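Long-range contact in nitrite oxidoreductase subunit A (Kuenenia stuttgartiensis, PDB 7B04), which belongs to the molybdopterin oxidoreductase family and carries a molybdenum atom, two MD1 pterin-guanylate ligands and an iron/sulfur cluster: residues P623-F636 with D871-D884. Numbering follows the deposited sequence.
Sequences PLIVNTPKYGRKVF and DDYGIPENAEYWED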
loop_
_atom_site.group_PDB
_atom_site.type_symbol
_atom_site.label_atom_id
_atom_site.label_comp_id
_atom_site.label_asym_id
_atom_site.label_seq_id
_atom_site.Cartn_x
_atom_site.Cartn_y
_atom_site.Cartn_z
ATOM N N PRO B 623 0.167 -3.701 -36.374
ATOM C CA PRO B 623 -1.254 -3.985 -36.144
ATOM C C PRO B 623 -1.504 -5.489 -36.206
ATOM O O PRO B 623 -0.604 -6.282 -36.475
ATOM C CB PRO B 623 -1.955 -3.257 -37.297
ATOM C CG PRO B 623 -0.929 -2.307 -37.851
ATOM C CD PRO B 623 0.379 -3.001 -37.649
ATOM N N LEU B 624 -2.755 -5.875 -35.957
ATOM C CA LEU B 624 -3.134 -7.284 -36.035
ATOM C C LEU B 624 -3.292 -7.647 -37.502
ATOM O O LEU B 624 -4.341 -7.446 -38.114
ATOM C CB LEU B 624 -4.412 -7.561 -35.252
ATOM C CG LEU B 624 -5.049 -8.948 -35.416
ATOM C CD1 LEU B 624 -4.067 -10.066 -35.113
ATOM C CD2 LEU B 624 -6.277 -9.075 -34.533
ATOM N N ILE B 625 -2.221 -8.183 -38.073
ATOM C CA ILE B 625 -2.220 -8.693 -39.435
ATOM C C ILE B 625 -1.796 -10.148 -39.361
ATOM O O ILE B 625 -0.703 -10.454 -38.860
ATOM C CB ILE B 625 -1.271 -7.906 -40.350
ATOM C CG1 ILE B 625 -1.516 -6.399 -40.236
ATOM C CG2 ILE B 625 -1.425 -8.373 -41.794
ATOM C CD1 ILE B 625 -0.362 -5.571 -40.745
ATOM N N VAL B 626 -2.643 -11.041 -39.858
ATOM C CA VAL B 626 -2.356 -12.465 -39.837
ATOM C C VAL B 626 -2.465 -12.945 -41.276
ATOM O O VAL B 626 -3.355 -12.520 -42.027
ATOM C CB VAL B 626 -3.276 -13.268 -38.890
ATOM C CG1 VAL B 626 -4.708 -13.268 -39.378
ATOM C CG2 VAL B 626 -2.767 -14.690 -38.755
ATOM N N ASN B 627 -1.547 -13.826 -41.665
ATOM C CA ASN B 627 -1.515 -14.352 -43.028
ATOM C C ASN B 627 -2.389 -15.606 -43.053
ATOM O O ASN B 627 -1.936 -16.753 -42.945
ATOM C CB ASN B 627 -0.082 -14.592 -43.469
ATOM C CG ASN B 627 0.674 -13.292 -43.747
ATOM O OD1 ASN B 627 0.083 -12.287 -44.139
ATOM N ND2 ASN B 627 1.986 -13.311 -43.529
ATOM N N THR B 628 -3.688 -15.347 -43.191
ATOM C CA THR B 628 -4.684 -16.393 -43.143
ATOM C C THR B 628 -4.515 -17.356 -44.306
ATOM O O THR B 628 -4.154 -16.942 -45.414
ATOM C CB THR B 628 -6.089 -15.804 -43.201
ATOM O OG1 THR B 628 -6.032 -14.392 -42.970
ATOM C CG2 THR B 628 -6.899 -16.433 -42.187
ATOM N N PRO B 629 -4.696 -18.658 -44.077
ATOM C CA PRO B 629 -4.700 -19.554 -45.239
ATOM C C PRO B 629 -5.957 -19.450 -46.085
ATOM O O PRO B 629 -5.878 -19.623 -47.305
ATOM C CB PRO B 629 -4.567 -20.942 -44.609
ATOM C CG PRO B 629 -5.174 -20.799 -43.264
ATOM C CD PRO B 629 -4.837 -19.404 -42.801
ATOM N N LYS B 630 -7.093 -19.045 -45.504
ATOM C CA LYS B 630 -8.335 -19.007 -46.280
ATOM C C LYS B 630 -8.437 -17.756 -47.148
ATOM O O LYS B 630 -8.842 -17.833 -48.315
ATOM C CB LYS B 630 -9.556 -19.115 -45.361
ATOM C CG LYS B 630 -10.842 -19.514 -46.095
ATOM C CD LYS B 630 -12.063 -19.427 -45.175
ATOM C CE LYS B 630 -12.410 -20.755 -44.526
ATOM N NZ LYS B 630 -13.798 -20.744 -43.969
ATOM N N TYR B 631 -8.106 -16.594 -46.595
ATOM C CA TYR B 631 -8.192 -15.341 -47.333
ATOM C C TYR B 631 -6.874 -14.591 -47.260
ATOM O O TYR B 631 -6.831 -13.385 -47.001
ATOM C CB TYR B 631 -9.276 -14.408 -46.814
ATOM C CG TYR B 631 -10.557 -15.040 -46.325
ATOM C CD1 TYR B 631 -11.692 -15.044 -47.125
ATOM C CD2 TYR B 631 -10.651 -15.574 -45.048
ATOM C CE1 TYR B 631 -12.872 -15.590 -46.678
ATOM C CE2 TYR B 631 -11.824 -16.119 -44.594
ATOM C CZ TYR B 631 -12.935 -16.128 -45.412
ATOM O OH TYR B 631 -14.107 -16.680 -44.949
ATOM N N GLY B 632 -5.781 -15.299 -47.537
ATOM C CA GLY B 632 -4.434 -14.754 -47.475
ATOM C C GLY B 632 -4.151 -13.762 -46.362
ATOM O O GLY B 632 -4.620 -13.929 -45.233
ATOM N N ARG B 633 -3.392 -12.714 -46.671
ATOM C CA ARG B 633 -3.072 -11.681 -45.691
ATOM C C ARG B 633 -4.297 -10.815 -45.428
ATOM O O ARG B 633 -4.732 -10.058 -46.301
ATOM C CB ARG B 633 -1.901 -10.838 -46.188
ATOM C CG ARG B 633 -1.522 -9.678 -45.280
ATOM C CD ARG B 633 -2.003 -8.350 -45.848
ATOM N NE ARG B 633 -1.593 -7.215 -45.027
ATOM C CZ ARG B 633 -0.409 -6.618 -45.117
ATOM N NH1 ARG B 633 0.488 -7.046 -45.994
ATOM N NH2 ARG B 633 -0.122 -5.590 -44.330
ATOM N N LYS B 634 -4.860 -10.932 -44.228
ATOM C CA LYS B 634 -6.010 -10.143 -43.810
ATOM C C LYS B 634 -5.616 -9.258 -42.636
ATOM O O LYS B 634 -4.906 -9.701 -41.727
ATOM C CB LYS B 634 -7.189 -11.040 -43.418
ATOM C CG LYS B 634 -8.423 -10.280 -42.952
ATOM C CD LYS B 634 -9.593 -11.217 -42.704
ATOM C CE LYS B 634 -10.760 -10.482 -42.061
ATOM N NZ LYS B 634 -11.341 -9.449 -42.963
ATOM N N VAL B 635 -6.070 -8.010 -42.655
ATOM C CA VAL B 635 -5.826 -7.079 -41.558
ATOM C C VAL B 635 -7.114 -6.973 -40.747
ATOM O O VAL B 635 -8.191 -6.700 -41.292
ATOM C CB VAL B 635 -5.314 -5.712 -42.061
ATOM C CG1 VAL B 635 -4.189 -5.911 -43.066
ATOM C CG2 VAL B 635 -6.416 -4.838 -42.670
ATOM N N PHE B 636 -7.019 -7.274 -39.456
ATOM C CA PHE B 636 -8.168 -7.224 -38.564
ATOM C C PHE B 636 -8.273 -5.898 -37.834
ATOM O O PHE B 636 -9.259 -5.669 -37.127
ATOM C CB PHE B 636 -8.094 -8.367 -37.548
ATOM C CG PHE B 636 -8.376 -9.719 -38.138
ATOM C CD1 PHE B 636 -9.674 -10.185 -38.250
ATOM C CD2 PHE B 636 -7.342 -10.519 -38.589
ATOM C CE1 PHE B 636 -9.931 -11.425 -38.792
ATOM C CE2 PHE B 636 -7.601 -11.757 -39.134
ATOM C CZ PHE B 636 -8.893 -12.211 -39.236
ATOM N N ASP B 871 -16.408 -17.381 -38.343
ATOM C CA ASP B 871 -15.529 -17.834 -39.448
ATOM C C ASP B 871 -14.232 -18.243 -38.772
ATOM O O ASP B 871 -13.749 -17.463 -38.004
ATOM C CB ASP B 871 -15.343 -16.772 -40.535
ATOM C CG ASP B 871 -14.294 -17.117 -41.576
ATOM O OD1 ASP B 871 -13.577 -18.066 -41.366
ATOM O OD2 ASP B 871 -14.204 -16.422 -42.579
ATOM N N ASP B 872 -13.735 -19.442 -39.043
ATOM C CA ASP B 872 -12.515 -19.935 -38.365
ATOM C C ASP B 872 -11.258 -19.396 -39.038
ATOM O O ASP B 872 -10.206 -19.549 -38.461
ATOM C CB ASP B 872 -12.530 -21.459 -38.303
ATOM C CG ASP B 872 -12.169 -22.108 -39.617
ATOM O OD1 ASP B 872 -12.136 -21.410 -40.603
ATOM O OD2 ASP B 872 -11.923 -23.302 -39.629
ATOM N N TYR B 873 -11.405 -18.854 -40.248
ATOM C CA TYR B 873 -10.342 -18.318 -41.141
ATOM C C TYR B 873 -9.426 -19.438 -41.617
ATOM O O TYR B 873 -8.296 -19.167 -41.943
ATOM C CB TYR B 873 -9.562 -17.170 -40.509
ATOM C CG TYR B 873 -10.411 -16.013 -40.071
ATOM C CD1 TYR B 873 -10.634 -14.943 -40.907
ATOM C CD2 TYR B 873 -11.007 -15.995 -38.830
ATOM C CE1 TYR B 873 -11.420 -13.881 -40.520
ATOM C CE2 TYR B 873 -11.802 -14.944 -38.430
ATOM C CZ TYR B 873 -12.005 -13.882 -39.277
ATOM O OH TYR B 873 -12.775 -12.834 -38.901
ATOM N N GLY B 874 -9.932 -20.661 -41.684
ATOM C CA GLY B 874 -9.125 -21.802 -42.127
ATOM C C GLY B 874 -7.880 -21.936 -41.290
ATOM O O GLY B 874 -6.828 -22.193 -41.861
ATOM N N ILE B 875 -7.997 -21.769 -39.979
ATOM C CA ILE B 875 -6.794 -21.874 -39.159
ATOM C C ILE B 875 -6.878 -23.177 -38.371
ATOM O O ILE B 875 -7.876 -23.396 -37.668
ATOM C CB ILE B 875 -6.641 -20.666 -38.225
ATOM C CG1 ILE B 875 -6.296 -19.417 -39.039
ATOM C CG2 ILE B 875 -5.584 -20.931 -37.167
ATOM C CD1 ILE B 875 -6.364 -18.139 -38.250
ATOM N N PRO B 876 -5.885 -24.056 -38.464
ATOM C CA PRO B 876 -5.987 -25.356 -37.797
ATOM C C PRO B 876 -5.918 -25.222 -36.285
ATOM O O PRO B 876 -5.450 -24.224 -35.733
ATOM C CB PRO B 876 -4.777 -26.124 -38.336
ATOM C CG PRO B 876 -3.781 -25.058 -38.648
ATOM C CD PRO B 876 -4.585 -23.878 -39.134
ATOM N N GLU B 877 -6.409 -26.263 -35.613
ATOM C CA GLU B 877 -6.397 -26.273 -34.159
ATOM C C GLU B 877 -5.000 -26.521 -33.606
ATOM O O GLU B 877 -4.797 -26.388 -32.393
ATOM C CB GLU B 877 -7.387 -27.318 -33.637
ATOM C CG GLU B 877 -8.836 -27.016 -34.014
ATOM C CD GLU B 877 -9.826 -28.026 -33.461
ATOM O OE1 GLU B 877 -9.389 -29.013 -32.833
ATOM O OE2 GLU B 877 -11.046 -27.831 -33.655
ATOM N N ASN B 878 -4.038 -26.877 -34.462
ATOM C CA ASN B 878 -2.645 -27.008 -34.057
ATOM C C ASN B 878 -1.935 -25.667 -33.939
ATOM O O ASN B 878 -0.814 -25.632 -33.420
ATOM C CB ASN B 878 -1.860 -27.861 -35.059
ATOM C CG ASN B 878 -2.564 -29.147 -35.423
ATOM O OD1 ASN B 878 -3.363 -29.675 -34.652
ATOM N ND2 ASN B 878 -2.262 -29.666 -36.608
ATOM N N ALA B 879 -2.545 -24.582 -34.415
ATOM C CA ALA B 879 -1.842 -23.310 -34.529
ATOM C C ALA B 879 -1.303 -22.862 -33.178
ATOM O O ALA B 879 -2.056 -22.731 -32.207
ATOM C CB ALA B 879 -2.767 -22.246 -35.117
ATOM N N GLU B 880 0.008 -22.627 -33.124
ATOM C CA GLU B 880 0.675 -22.184 -31.911
ATOM C C GLU B 880 1.125 -20.734 -31.973
ATOM O O GLU B 880 1.440 -20.157 -30.928
ATOM C CB GLU B 880 1.887 -23.080 -31.615
ATOM C CG GLU B 880 1.523 -24.544 -31.421
ATOM C CD GLU B 880 2.711 -25.402 -31.042
ATOM O OE1 GLU B 880 3.832 -24.859 -30.940
ATOM O OE2 GLU B 880 2.524 -26.621 -30.845
ATOM N N TYR B 881 1.167 -20.141 -33.163
ATOM C CA TYR B 881 1.524 -18.739 -33.293
ATOM C C TYR B 881 0.426 -17.874 -32.687
ATOM O O TYR B 881 -0.765 -18.117 -32.898
ATOM C CB TYR B 881 1.740 -18.383 -34.764
ATOM C CG TYR B 881 2.337 -17.015 -35.004
ATOM C CD1 TYR B 881 3.607 -16.697 -34.540
ATOM C CD2 TYR B 881 1.641 -16.049 -35.715
ATOM C CE1 TYR B 881 4.159 -15.450 -34.768
ATOM C CE2 TYR B 881 2.187 -14.804 -35.951
ATOM C CZ TYR B 881 3.442 -14.506 -35.471
ATOM O OH TYR B 881 3.981 -13.261 -35.704
ATOM N N TRP B 882 0.837 -16.862 -31.922
ATOM C CA TRP B 882 -0.118 -16.099 -31.124
ATOM C C TRP B 882 -1.121 -15.361 -32.004
ATOM O O TRP B 882 -2.305 -15.271 -31.662
ATOM C CB TRP B 882 0.630 -15.124 -30.218
ATOM C CG TRP B 882 1.761 -14.451 -30.915
ATOM C CD1 TRP B 882 1.681 -13.369 -31.736
ATOM C CD2 TRP B 882 3.144 -14.824 -30.873
ATOM N NE1 TRP B 882 2.929 -13.035 -32.204
ATOM C CE2 TRP B 882 3.845 -13.912 -31.686
ATOM C CE3 TRP B 882 3.857 -15.836 -30.223
ATOM C CZ2 TRP B 882 5.225 -13.982 -31.867
ATOM C CZ3 TRP B 882 5.227 -15.903 -30.406
ATOM C CH2 TRP B 882 5.896 -14.982 -31.221
ATOM N N GLU B 883 -0.667 -14.821 -33.140
ATOM C CA GLU B 883 -1.584 -14.108 -34.026
ATOM C C GLU B 883 -2.589 -15.056 -34.666
ATOM O O GLU B 883 -3.715 -14.648 -34.971
ATOM C CB GLU B 883 -0.807 -13.356 -35.105
ATOM C CG GLU B 883 0.237 -12.406 -34.558
ATOM C CD GLU B 883 -0.363 -11.133 -34.016
ATOM O OE1 GLU B 883 -0.990 -10.387 -34.795
ATOM O OE2 GLU B 883 -0.221 -10.890 -32.802
ATOM N N ASP B 884 -2.204 -16.317 -34.875
ATOM C CA ASP B 884 -3.158 -17.304 -35.372
ATOM C C ASP B 884 -4.202 -17.616 -34.311
ATOM O O ASP B 884 -5.402 -17.676 -34.608
ATOM C CB ASP B 884 -2.431 -18.579 -35.801
ATOM C CG ASP B 884 -1.559 -18.377 -37.027
ATOM O OD1 ASP B 884 -1.892 -17.513 -37.862
ATOM O OD2 ASP B 884 -0.541 -19.088 -37.158
#
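A two-stranded antiparallel beta hairpin, strands 625-627 and 633-635, rests in a curved loop of this molybdopterin oxidoreductase subunit, with Tyr873 of the loop lodged among Thr628, Tyr631, Lys634 and Phe636 of the hairpin. Phe636 meets Tyr873 in a T-shaped stack: its CE1-CZ edge points at one face of the tyrosine ring, the centroids 4.8 Å and the planes 78° apart. On the opposite face the carboxylate carbon of Asp871 sits over the ring centre, so the phenol is sandwiched between an aromatic edge and its own segment. Tyr873 CG is turned away from its carbonyl carbon (chi1 -57°), which carries the ring in among these hairpin side chains. Thr628 packs its CG2 against the root of that side chain, while its OG1 bonds to Gly632 O at 2.7 Å and ties the hairpin's turn together. Lys634 brings its aliphatic chain across Tyr873, CE lying 3.8 Å from CE1.

Next to this cluster the polar contacts gather at the turn. Tyr631 OH gives a hydrogen bond to Asp871 OD2, reached at the edge of the phenol ring; it is modelled as very short, and its exact length is doubtful. The other carboxylate oxygen, OD1, accepts from Tyr873 N at 2.6 Å in an Asx turn, and Asp872 makes a second one with Gly874 N. Lys630, bent at chi3, brings NZ up to Asp871 OD1 and Asp872 OD1 together, in two long salt bridges, which would balance part of their charge.

At the far end helix 882-887, with Tyr881 as N-cap, lies against the first strand. Val626 directs CG2 toward its first turn, alongside the Asp884 carboxylate and Glu883 O. Glu883 bends at chi2 (-77°), laying its carboxylate alongside Leu624 CD1, with OE2 weakly hydrogen-bonded to His619 NE2.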